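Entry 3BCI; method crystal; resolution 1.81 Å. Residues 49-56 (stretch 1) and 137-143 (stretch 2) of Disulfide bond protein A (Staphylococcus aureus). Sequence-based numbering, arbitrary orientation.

Stretch 1 (49-56) YQFVNLAF
Stretch 2, residues 137-143: KDKKIAK

Residues 49-53 form the end of a β-strand, with phi from -138 to -91 and psi from 112 to 136. Leu-54 (-71/-15) leaves the strand, and Ala-55 takes a left-handed turn at 40/58. Residues 137-143 are one length of a longer α-helix, phi near -60 and psi near -40, with Ile-141 N to Lys-137 O at 2.8 Å and Ala-142 N to Asp-138 O at 3.1 Å. The helix crosses the strand almost at a right angle: the N-to-C directions differ by 94°, and the axes approach to 7.1 Å. The two stretches bury 376 Å² in total, both sides summed. Val-52 CA lies 5.3 Å from Asp-138 CA, and Leu-54 CA lies 5.0 Å from Lys-139 CA.

Val-52 (chi1 t) is the central bump. Its CG1 sits in a hollow formed by Asp-138, Ile-141 and Ala-142. Val-52 CG1 lies 3.3 Å from Asp-138 O, 4.1 Å from Ile-141 CG2 and 4.4 Å from Ala-142 CB. Ala-142 points toward the strand, and its small methyl also meets Leu-54: Ala-142 CB to Leu-54 CG is 3.6 Å. Leu-54 has chi1 m and chi2 p. Ile-141 (m, t) packs its CD1 4.1 Å from Gln-50 NE2, a van der Waals contact at the edge of the apolar patch.

Asp-138 points toward the strand with chi1 at -94°, between wells. Asp-138 OD2 accepts a nearly straight hydrogen bond from Asn-53 N, 2.9 Å long at 170°. The buried carboxylate thus satisfies a backbone amide. A water accepts from Gln-50 NE2 (3.1 Å) and donates to Phe-51 O (2.8 Å) and Asp-138 OD1 (2.6 Å), joining strand and helix.

Beyond the strand, Asn-53 OD1 accepts from Ala-55 N at 2.7 Å, bracing the turn. Lys-139 (m, t, p, t) reaches along this turn. Lys-139 CE lies 3.6 Å from Leu-54 O and 3.9 Å from Ala-55 O. A second water accepts from Lys-139 NZ (2.8 Å) and donates to Ala-55 O (3.2 Å).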

# COMPACT_ATOMS: atom_id res chain seq x y z
N TYR A 49 3.15 -3.69 9.45
CA TYR A 49 3.37 -3.58 8.01
C TYR A 49 3.09 -2.15 7.58
O TYR A 49 2.11 -1.54 8.03
CB TYR A 49 2.44 -4.53 7.25
CG TYR A 49 2.40 -4.28 5.75
CD1 TYR A 49 3.53 -4.50 4.95
CD2 TYR A 49 1.24 -3.81 5.14
CE1 TYR A 49 3.49 -4.24 3.57
CE2 TYR A 49 1.19 -3.55 3.78
CZ TYR A 49 2.31 -3.77 3.00
OH TYR A 49 2.25 -3.52 1.64
N GLN A 50 3.96 -1.62 6.73
CA GLN A 50 3.79 -0.26 6.23
C GLN A 50 4.11 -0.22 4.74
O GLN A 50 5.15 -0.70 4.31
CB GLN A 50 4.70 0.73 6.97
CG GLN A 50 4.70 2.13 6.34
CD GLN A 50 5.48 3.16 7.15
OE1 GLN A 50 6.37 2.81 7.93
NE2 GLN A 50 5.15 4.43 6.96
N PHE A 51 3.18 0.35 3.98
CA PHE A 51 3.37 0.49 2.54
C PHE A 51 3.64 1.97 2.30
O PHE A 51 2.84 2.82 2.70
CB PHE A 51 2.10 0.06 1.80
CG PHE A 51 2.20 0.18 0.29
CD1 PHE A 51 3.06 -0.64 -0.42
CD2 PHE A 51 1.44 1.12 -0.40
CE1 PHE A 51 3.17 -0.52 -1.81
CE2 PHE A 51 1.54 1.25 -1.78
CZ PHE A 51 2.40 0.43 -2.49
N VAL A 52 4.77 2.28 1.68
CA VAL A 52 5.12 3.67 1.40
C VAL A 52 5.02 3.84 -0.11
O VAL A 52 5.81 3.27 -0.86
CB VAL A 52 6.56 4.01 1.86
CG1 VAL A 52 6.86 5.48 1.56
CG2 VAL A 52 6.70 3.74 3.35
N ASN A 53 4.04 4.63 -0.54
CA ASN A 53 3.77 4.86 -1.96
C ASN A 53 4.52 6.07 -2.51
O ASN A 53 4.23 7.21 -2.13
CB ASN A 53 2.27 5.07 -2.14
CG ASN A 53 1.82 4.92 -3.57
OD1 ASN A 53 2.52 5.32 -4.50
ND2 ASN A 53 0.63 4.35 -3.75
N LEU A 54 5.46 5.84 -3.41
CA LEU A 54 6.22 6.94 -4.00
C LEU A 54 5.39 7.80 -4.95
O LEU A 54 5.78 8.91 -5.29
CB LEU A 54 7.47 6.42 -4.72
CG LEU A 54 8.71 6.14 -3.86
CD1 LEU A 54 8.49 4.90 -2.99
CD2 LEU A 54 9.93 5.93 -4.76
N ALA A 55 4.23 7.28 -5.38
CA ALA A 55 3.33 8.00 -6.29
C ALA A 55 4.13 8.72 -7.37
O ALA A 55 4.00 9.94 -7.53
CB ALA A 55 2.48 9.00 -5.51
N PHE A 56 4.93 7.98 -8.12
CA PHE A 56 5.79 8.56 -9.14
C PHE A 56 5.46 8.21 -10.58
O PHE A 56 6.15 8.67 -11.49
CB PHE A 56 7.24 8.16 -8.86
CG PHE A 56 7.53 6.71 -9.12
CD1 PHE A 56 8.17 6.31 -10.29
CD2 PHE A 56 7.15 5.73 -8.20
CE1 PHE A 56 8.42 4.96 -10.55
CE2 PHE A 56 7.40 4.38 -8.45
CZ PHE A 56 8.04 3.99 -9.62
N LYS A 137 3.21 12.74 2.56
CA LYS A 137 4.29 12.35 3.45
C LYS A 137 5.05 11.12 2.95
O LYS A 137 6.27 11.03 3.10
CB LYS A 137 3.74 12.08 4.86
CG LYS A 137 4.82 11.91 5.92
CD LYS A 137 4.23 11.52 7.27
CE LYS A 137 5.31 11.44 8.34
NZ LYS A 137 4.78 10.97 9.65
N ASP A 138 4.33 10.17 2.35
CA ASP A 138 4.95 8.96 1.82
C ASP A 138 6.09 9.31 0.86
O ASP A 138 7.13 8.64 0.85
CB ASP A 138 3.93 8.11 1.07
CG ASP A 138 3.30 7.04 1.95
OD1 ASP A 138 3.51 7.06 3.18
OD2 ASP A 138 2.60 6.17 1.39
N LYS A 139 5.91 10.35 0.06
CA LYS A 139 6.96 10.72 -0.88
C LYS A 139 8.18 11.24 -0.13
O LYS A 139 9.31 10.98 -0.53
CB LYS A 139 6.45 11.79 -1.85
CG LYS A 139 5.15 11.40 -2.52
CD LYS A 139 4.62 12.54 -3.37
CE LYS A 139 5.19 12.46 -4.76
NZ LYS A 139 5.15 13.79 -5.42
N LYS A 140 7.94 11.97 0.95
CA LYS A 140 9.02 12.52 1.76
C LYS A 140 9.76 11.38 2.47
O LYS A 140 10.98 11.40 2.60
CB LYS A 140 8.45 13.50 2.79
CG LYS A 140 9.50 14.16 3.68
CD LYS A 140 8.87 15.13 4.65
CE LYS A 140 9.91 15.78 5.54
NZ LYS A 140 10.65 14.77 6.35
N ILE A 141 9.00 10.39 2.94
CA ILE A 141 9.61 9.25 3.62
C ILE A 141 10.58 8.53 2.69
O ILE A 141 11.72 8.25 3.06
CB ILE A 141 8.53 8.25 4.12
CG1 ILE A 141 7.70 8.90 5.23
CG2 ILE A 141 9.19 6.96 4.61
CD1 ILE A 141 6.51 8.07 5.70
N ALA A 142 10.12 8.24 1.47
CA ALA A 142 10.95 7.56 0.48
C ALA A 142 12.19 8.37 0.13
O ALA A 142 13.27 7.81 -0.09
CB ALA A 142 10.13 7.28 -0.77
N LYS A 143 12.04 9.69 0.05
CA LYS A 143 13.16 10.55 -0.28
C LYS A 143 14.18 10.60 0.86
O LYS A 143 15.37 10.40 0.64
CB LYS A 143 12.66 11.96 -0.60
CG LYS A 143 13.77 12.93 -0.98
CD LYS A 143 13.22 14.33 -1.25
CE LYS A 143 14.33 15.29 -1.64
NZ LYS A 143 13.82 16.68 -1.84
O HOH W 1 3.18 4.84 4.56
O HOH W 2 2.91 12.85 -6.80